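Local coordinates for acinetobacter secreted protease CpaA (Acinetobacter nosocomialis M2, PDB 6O38) that is a zinc metalloprotease that is secreted through the type II secretion system and is held here by its chaperone CpaB, at the interface of chains A and B. Coordinates in Å, arbitrary orientation; residue numbers count along the deposited sequence, not the author numbering. Chains: chain A, Acinetobacter secreted protease CpaA; chain B, Type II secretion chaperone CpaB.

Contact 1: the interface of chains A and B. Residues chain A 471, 498-499, 502, 508; chain B 168-170.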
ATOM      1  N   GLY A 471     -10.609 -20.272  -6.029  1.00 66.50           N
ATOM      2  CA  GLY A 471     -11.517 -19.700  -5.050  1.00 64.99           C
ATOM      3  C   GLY A 471     -12.961 -19.865  -5.472  1.00 65.43           C
ATOM      4  O   GLY A 471     -13.283 -19.883  -6.662  1.00 66.33           O
ATOM      5  N   HIS A 498     -11.479 -11.385  -1.350  1.00 51.49           N
ATOM      6  CA  HIS A 498     -12.140 -11.486  -2.646  1.00 52.10           C
ATOM      7  C   HIS A 498     -13.384 -12.360  -2.561  1.00 52.93           C
ATOM      8  O   HIS A 498     -14.450 -11.987  -3.065  1.00 53.22           O
ATOM      9  CB  HIS A 498     -11.162 -12.032  -3.689  1.00 52.79           C
ATOM     10  CG  HIS A 498     -11.757 -12.185  -5.054  1.00 53.61           C
ATOM     11  ND1 HIS A 498     -11.759 -11.167  -5.983  1.00 53.37           N
ATOM     12  CD2 HIS A 498     -12.362 -13.238  -5.651  1.00 54.79           C
ATOM     13  CE1 HIS A 498     -12.342 -11.586  -7.092  1.00 54.29           C
ATOM     14  NE2 HIS A 498     -12.717 -12.840  -6.916  1.00 55.17           N
ATOM     15  N   GLU A 499     -13.268 -13.527  -1.924  1.00 52.86           N
ATOM     16  CA  GLU A 499     -14.415 -14.420  -1.805  1.00 53.81           C
ATOM     17  C   GLU A 499     -15.477 -13.840  -0.879  1.00 53.46           C
ATOM     18  O   GLU A 499     -16.678 -13.980  -1.139  1.00 54.20           O
ATOM     19  CB  GLU A 499     -13.961 -15.796  -1.316  1.00 54.46           C
ATOM     20  CG  GLU A 499     -12.913 -16.456  -2.203  1.00 55.15           C
ATOM     21  CD  GLU A 499     -13.341 -16.556  -3.659  1.00 56.09           C
ATOM     22  OE1 GLU A 499     -12.475 -16.407  -4.547  1.00 56.12           O
ATOM     23  OE2 GLU A 499     -14.544 -16.770  -3.922  1.00 56.90           O
ATOM     24  N   HIS A 502     -17.584 -11.481  -2.727  1.00 50.00           N
ATOM     25  CA  HIS A 502     -18.660 -12.170  -3.432  1.00 51.43           C
ATOM     26  C   HIS A 502     -19.826 -12.459  -2.494  1.00 52.13           C
ATOM     27  O   HIS A 502     -20.987 -12.206  -2.830  1.00 53.02           O
ATOM     28  CB  HIS A 502     -18.139 -13.465  -4.057  1.00 52.61           C
ATOM     29  CG  HIS A 502     -17.398 -13.264  -5.342  1.00 52.98           C
ATOM     30  ND1 HIS A 502     -17.967 -12.659  -6.442  1.00 53.28           N
ATOM     31  CD2 HIS A 502     -16.136 -13.595  -5.706  1.00 53.23           C
ATOM     32  CE1 HIS A 502     -17.087 -12.622  -7.427  1.00 53.65           C
ATOM     33  NE2 HIS A 502     -15.967 -13.183  -7.005  1.00 53.65           N
ATOM     34  N   HIS A 508     -17.301  -9.259 -10.417  1.00 54.71           N
ATOM     35  CA  HIS A 508     -16.028  -8.855 -10.992  1.00 54.12           C
ATOM     36  C   HIS A 508     -16.198  -7.593 -11.835  1.00 53.72           C
ATOM     37  O   HIS A 508     -17.310  -7.172 -12.166  1.00 54.12           O
ATOM     38  CB  HIS A 508     -15.436  -9.980 -11.840  1.00 55.24           C
ATOM     39  CG  HIS A 508     -14.953 -11.151 -11.043  1.00 55.49           C
ATOM     40  ND1 HIS A 508     -14.899 -12.429 -11.553  1.00 56.78           N
ATOM     41  CD2 HIS A 508     -14.495 -11.233  -9.771  1.00 54.65           C
ATOM     42  CE1 HIS A 508     -14.432 -13.250 -10.630  1.00 56.71           C
ATOM     43  NE2 HIS A 508     -14.179 -12.549  -9.540  1.00 55.45           N
TER
ATOM     44  N   VAL B 168      -5.543 -14.598  -6.185  1.00 70.76           N
ATOM     45  CA  VAL B 168      -6.834 -15.238  -6.422  1.00 70.70           C
ATOM     46  C   VAL B 168      -7.181 -15.147  -7.901  1.00 73.97           C
ATOM     47  O   VAL B 168      -7.047 -14.087  -8.522  1.00 74.44           O
ATOM     48  CB  VAL B 168      -7.948 -14.620  -5.549  1.00 66.39           C
ATOM     49  CG1 VAL B 168      -8.094 -13.127  -5.817  1.00 64.78           C
ATOM     50  CG2 VAL B 168      -9.269 -15.345  -5.777  1.00 66.80           C
ATOM     51  N   THR B 169      -7.602 -16.275  -8.467  1.00 76.84           N
ATOM     52  CA  THR B 169      -8.270 -16.332  -9.760  1.00 79.79           C
ATOM     53  C   THR B 169      -9.471 -17.251  -9.612  1.00 79.26           C
ATOM     54  O   THR B 169      -9.339 -18.368  -9.102  1.00 80.09           O
ATOM     55  CB  THR B 169      -7.336 -16.837 -10.869  1.00 85.64           C
ATOM     56  OG1 THR B 169      -6.607 -17.979 -10.401  1.00 87.49           O
ATOM     57  CG2 THR B 169      -6.360 -15.746 -11.290  1.00 87.06           C
ATOM     58  N   ASP B 170     -10.636 -16.789 -10.057  1.00 78.41           N
ATOM     59  CA  ASP B 170     -11.864 -17.543  -9.859  1.00 77.77           C
ATOM     60  C   ASP B 170     -12.917 -17.037 -10.831  1.00 78.81           C
ATOM     61  O   ASP B 170     -12.737 -16.021 -11.507  1.00 79.75           O
ATOM     62  CB  ASP B 170     -12.355 -17.442  -8.410  1.00 73.55           C
ATOM     63  CG  ASP B 170     -13.103 -16.150  -8.131  1.00 70.51           C
ATOM     64  OD1 ASP B 170     -12.629 -15.081  -8.569  1.00 70.50           O
ATOM     65  OD2 ASP B 170     -14.162 -16.205  -7.469  1.00 68.73           O
TER

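Contact 2: the interface of chains A and B. Residues chain A 404, 407, 493, 497, 533; chain B 127, 142, 144, 164.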
ATOM      1  N   LEU A 404      -6.278  -8.858   6.526  1.00 45.24           N
ATOM      2  CA  LEU A 404      -6.234  -8.115   5.271  1.00 44.97           C
ATOM      3  C   LEU A 404      -7.628  -7.674   4.842  1.00 44.16           C
ATOM      4  O   LEU A 404      -7.796  -6.578   4.294  1.00 43.34           O
ATOM      5  CB  LEU A 404      -5.575  -8.960   4.181  1.00 46.13           C
ATOM      6  CG  LEU A 404      -5.424  -8.283   2.818  1.00 45.98           C
ATOM      7  CD1 LEU A 404      -4.468  -7.107   2.911  1.00 45.51           C
ATOM      8  CD2 LEU A 404      -4.950  -9.281   1.776  1.00 47.30           C
ATOM      9  N   LEU A 407      -8.520  -4.730   6.997  1.00 41.44           N
ATOM     10  CA  LEU A 407      -7.760  -3.567   6.552  1.00 40.73           C
ATOM     11  C   LEU A 407      -8.339  -2.994   5.263  1.00 40.49           C
ATOM     12  O   LEU A 407      -8.451  -1.771   5.115  1.00 39.69           O
ATOM     13  CB  LEU A 407      -6.290  -3.939   6.363  1.00 41.41           C
ATOM     14  CG  LEU A 407      -5.402  -2.848   5.759  1.00 40.98           C
ATOM     15  CD1 LEU A 407      -5.265  -1.677   6.720  1.00 39.84           C
ATOM     16  CD2 LEU A 407      -4.037  -3.402   5.386  1.00 41.97           C
ATOM     17  N   PHE A 493      -3.403 -15.885   0.749  1.00 61.05           N
ATOM     18  CA  PHE A 493      -4.321 -15.406   1.776  1.00 59.58           C
ATOM     19  C   PHE A 493      -5.048 -14.130   1.373  1.00 58.41           C
ATOM     20  O   PHE A 493      -5.973 -13.718   2.082  1.00 57.72           O
ATOM     21  CB  PHE A 493      -3.579 -15.189   3.098  1.00 59.23           C
ATOM     22  CG  PHE A 493      -2.504 -14.140   3.032  1.00 58.89           C
ATOM     23  CD1 PHE A 493      -1.208 -14.480   2.679  1.00 59.93           C
ATOM     24  CD2 PHE A 493      -2.787 -12.817   3.333  1.00 57.76           C
ATOM     25  CE1 PHE A 493      -0.217 -13.519   2.622  1.00 59.73           C
ATOM     26  CE2 PHE A 493      -1.800 -11.852   3.275  1.00 57.63           C
ATOM     27  CZ  PHE A 493      -0.514 -12.204   2.922  1.00 58.51           C
ATOM     28  N   ARG A 497     -10.534 -11.838   1.173  1.00 49.18           N
ATOM     29  CA  ARG A 497     -11.243 -10.584   0.949  1.00 48.57           C
ATOM     30  C   ARG A 497     -11.928 -10.554  -0.408  1.00 49.13           C
ATOM     31  O   ARG A 497     -12.873  -9.781  -0.597  1.00 48.90           O
ATOM     32  CB  ARG A 497     -10.284  -9.397   1.077  1.00 47.69           C
ATOM     33  CG  ARG A 497      -9.259  -9.285  -0.041  1.00 47.84           C
ATOM     34  CD  ARG A 497      -8.487  -7.981   0.063  1.00 47.03           C
ATOM     35  NE  ARG A 497      -7.473  -7.849  -0.979  1.00 47.30           N
ATOM     36  CZ  ARG A 497      -6.574  -6.872  -1.023  1.00 46.84           C
ATOM     37  NH1 ARG A 497      -6.559  -5.940  -0.080  1.00 46.07           N
ATOM     38  NH2 ARG A 497      -5.686  -6.827  -2.007  1.00 47.27           N
ATOM     39  N   ASN A 533      -5.496  -2.224  -1.622  1.00 43.66           N
ATOM     40  CA  ASN A 533      -6.284  -2.543  -0.431  1.00 43.34           C
ATOM     41  C   ASN A 533      -7.542  -1.674  -0.357  1.00 42.26           C
ATOM     42  O   ASN A 533      -7.734  -0.878   0.563  1.00 41.42           O
ATOM     43  CB  ASN A 533      -5.428  -2.382   0.820  1.00 43.27           C
ATOM     44  CG  ASN A 533      -4.178  -3.237   0.783  1.00 44.36           C
ATOM     45  OD1 ASN A 533      -4.166  -4.319   0.198  1.00 45.11           O
ATOM     46  ND2 ASN A 533      -3.111  -2.750   1.407  1.00 44.42           N
TER
ATOM     47  N   PHE B 127       3.216   0.644   5.896  1.00 58.82           N
ATOM     48  CA  PHE B 127       3.763  -0.161   6.980  1.00 58.21           C
ATOM     49  C   PHE B 127       3.943  -1.578   6.458  1.00 58.35           C
ATOM     50  O   PHE B 127       3.528  -1.907   5.343  1.00 58.65           O
ATOM     51  CB  PHE B 127       2.854  -0.145   8.214  1.00 56.25           C
ATOM     52  CG  PHE B 127       1.561  -0.895   8.030  1.00 54.45           C
ATOM     53  CD1 PHE B 127       0.495  -0.316   7.360  1.00 54.42           C
ATOM     54  CD2 PHE B 127       1.408  -2.176   8.541  1.00 53.47           C
ATOM     55  CE1 PHE B 127      -0.694  -1.003   7.192  1.00 53.51           C
ATOM     56  CE2 PHE B 127       0.220  -2.867   8.377  1.00 52.47           C
ATOM     57  CZ  PHE B 127      -0.832  -2.279   7.703  1.00 52.53           C
ATOM     58  N   GLN B 142       3.363  -9.029   4.981  1.00 60.97           N
ATOM     59  CA  GLN B 142       2.494  -8.065   4.316  1.00 63.05           C
ATOM     60  C   GLN B 142       3.281  -6.774   4.144  1.00 62.88           C
ATOM     61  O   GLN B 142       3.602  -6.104   5.131  1.00 61.61           O
ATOM     62  CB  GLN B 142       1.219  -7.821   5.122  1.00 59.69           C
ATOM     63  CG  GLN B 142       0.380  -9.061   5.366  1.00 58.46           C
ATOM     64  CD  GLN B 142      -0.869  -8.760   6.170  1.00 59.23           C
ATOM     65  OE1 GLN B 142      -1.217  -7.600   6.388  1.00 60.19           O
ATOM     66  NE2 GLN B 142      -1.550  -9.808   6.620  1.00 59.35           N
ATOM     67  N   PHE B 144       3.098  -3.170   2.521  1.00 59.25           N
ATOM     68  CA  PHE B 144       2.143  -2.196   2.001  1.00 59.81           C
ATOM     69  C   PHE B 144       2.877  -0.895   1.701  1.00 60.35           C
ATOM     70  O   PHE B 144       3.273  -0.171   2.621  1.00 60.72           O
ATOM     71  CB  PHE B 144       1.006  -1.970   2.994  1.00 60.29           C
ATOM     72  CG  PHE B 144       0.224  -3.213   3.311  1.00 59.92           C
ATOM     73  CD1 PHE B 144      -0.269  -4.015   2.296  1.00 59.64           C
ATOM     74  CD2 PHE B 144      -0.015  -3.580   4.625  1.00 60.14           C
ATOM     75  CE1 PHE B 144      -0.988  -5.160   2.586  1.00 59.38           C
ATOM     76  CE2 PHE B 144      -0.733  -4.725   4.920  1.00 59.92           C
ATOM     77  CZ  PHE B 144      -1.220  -5.515   3.899  1.00 59.43           C
HETATM   78  N   MSE B 164      -0.589  -8.936  -5.083  1.00 67.95           N
HETATM   79  CA  MSE B 164      -1.814  -9.502  -4.525  1.00 64.90           C
HETATM   80  C   MSE B 164      -2.838  -9.878  -5.595  1.00 66.83           C
HETATM   81  O   MSE B 164      -3.812 -10.576  -5.309  1.00 65.34           O
HETATM   82  CB  MSE B 164      -2.429  -8.526  -3.521  1.00 60.43           C
HETATM   83  CG  MSE B 164      -1.487  -8.174  -2.381  1.00 58.99           C
HETATM   84 SE   MSE B 164      -2.348  -8.167  -0.635  0.40 53.70          SE
HETATM   85  CE  MSE B 164      -0.754  -8.013   0.480  1.00 55.20           C
TER

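Contact 1: the interface of chains A and B
B:Asp170 turns its carboxylate toward A:His498 through chi1 80°, with CG lodged between its own backbone N and carbonyl carbon. A:His498 answers with CG anti to the backbone N (chi1 179°), which swings its imidazole out from helix 496-504 toward the chaperone. The site is the active centre of the protease: A:His498, A:Glu499 and A:His502 belong to the HExxH motif, and A:His508 completes the histidine set that binds the zinc. In this family the motif glutamate serves as the catalytic base. B:Asp170 OD1 lies 2.8 Å from A:His498 NE2 and 3.1 Å from A:His508 NE2, both metal-binding nitrogens. The other carboxylate oxygen, B:Asp170 OD2, is 3.6 Å from A:His502 NE2, so one carboxylate is presented to all three histidines. This placement suggests that it faces the zinc where water or substrate would otherwise approach. The imidazole of A:His498 stands nearly upright to the carboxylate, at 82°, with B:Asp170 OD2 in plane at its edge. A:Glu499 approaches B:Asp170 from the opposite direction, its chain bent at chi2, and the two carboxylate planes are also almost perpendicular. B:Val168 covers the neighbouring flank: CG1 sits 3.9 Å from A:His498 CG, while CG2 lies 3.7 Å from A:His498 CD2. A:Gly471, on strand 471-473, flanks the site. The chaperone tail thus occupies the catalytic cleft and probably keeps the protease from acting. Next to B:Asp170, the methyl CG2 of B:Val168 stops 3.6 Å from the carboxylate oxygen A:Glu499 OE1.

Contact 2: the interface of chains A and B
This is a largely apolar chaperone–substrate interface, in which aromatic and aliphatic side chains on a beta-sheet of CpaB and the 3-10 turn that follows it pack against the protease domain of CpaA and help anchor the pair beside the catalytic cleft. B:Phe144 is the central group. A:Leu407 reaches it from the opposite direction, placing CD2 3.6 Å from B:Phe144 CE2. A:Leu404, one helical turn earlier, crosses it at a slant and sets CD1 3.7 Å from B:Phe144 CZ. A:Asn533 stands at a right angle to the same ring, its amide nitrogen ND2 above the rim and 3.4 Å from B:Phe144 CE1. Both leucine methyls and this nitrogen lie to one side of the ring plane. B:Phe127 steadies the ring within the chaperone, taking the CD2 edge of B:Phe144 over one face. The amide of A:Asn533 is fixed in turn by a hydrogen bond from A:Arg497 NH1 to A:Asn533 OD1, 2.9 Å long and 157° at the hydrogen. A:Arg497 reaches that far because its chain is extended from CG to NE. The selenium of selenomethionine B:Met164 slides alongside A:Leu404, 3.7 Å from CD2, and its chain, bent at chi2 (-137°), also brings it 3.8 Å from A:Arg497 NH2. A:Leu404 CD2 covers a face of the guanidinium near its rim. At the far end, the amide of B:Gln142 lies beyond the rim of the A:Phe493 ring, the planes 22° apart, with B:Gln142 NE2 3.9 Å from A:Phe493 CE2. Helix 391-411, the 3-10 turn 493-495 and the start of helix 496-504 supply much of the protease side, facing chaperone strands 127-133 and 138-145 and the 3-10 helix 164-167.

The C-alpha centres of contact 1 and contact 2 are about 15 Å apart, and both chains run directly from one to the other. In CpaA, helix 496-504 serves both: A:Arg497 belongs to contact 2, while the next residue, A:His498, belongs to contact 1. In CpaB, the 3-10 turn 164-167 begins in contact 2 and leads straight into the segment used in contact 1. The packing of contact 2 may therefore position the chaperone tail so that contact 1 can fill the active centre, coupling recognition of the substrate to probable blocking of the protease.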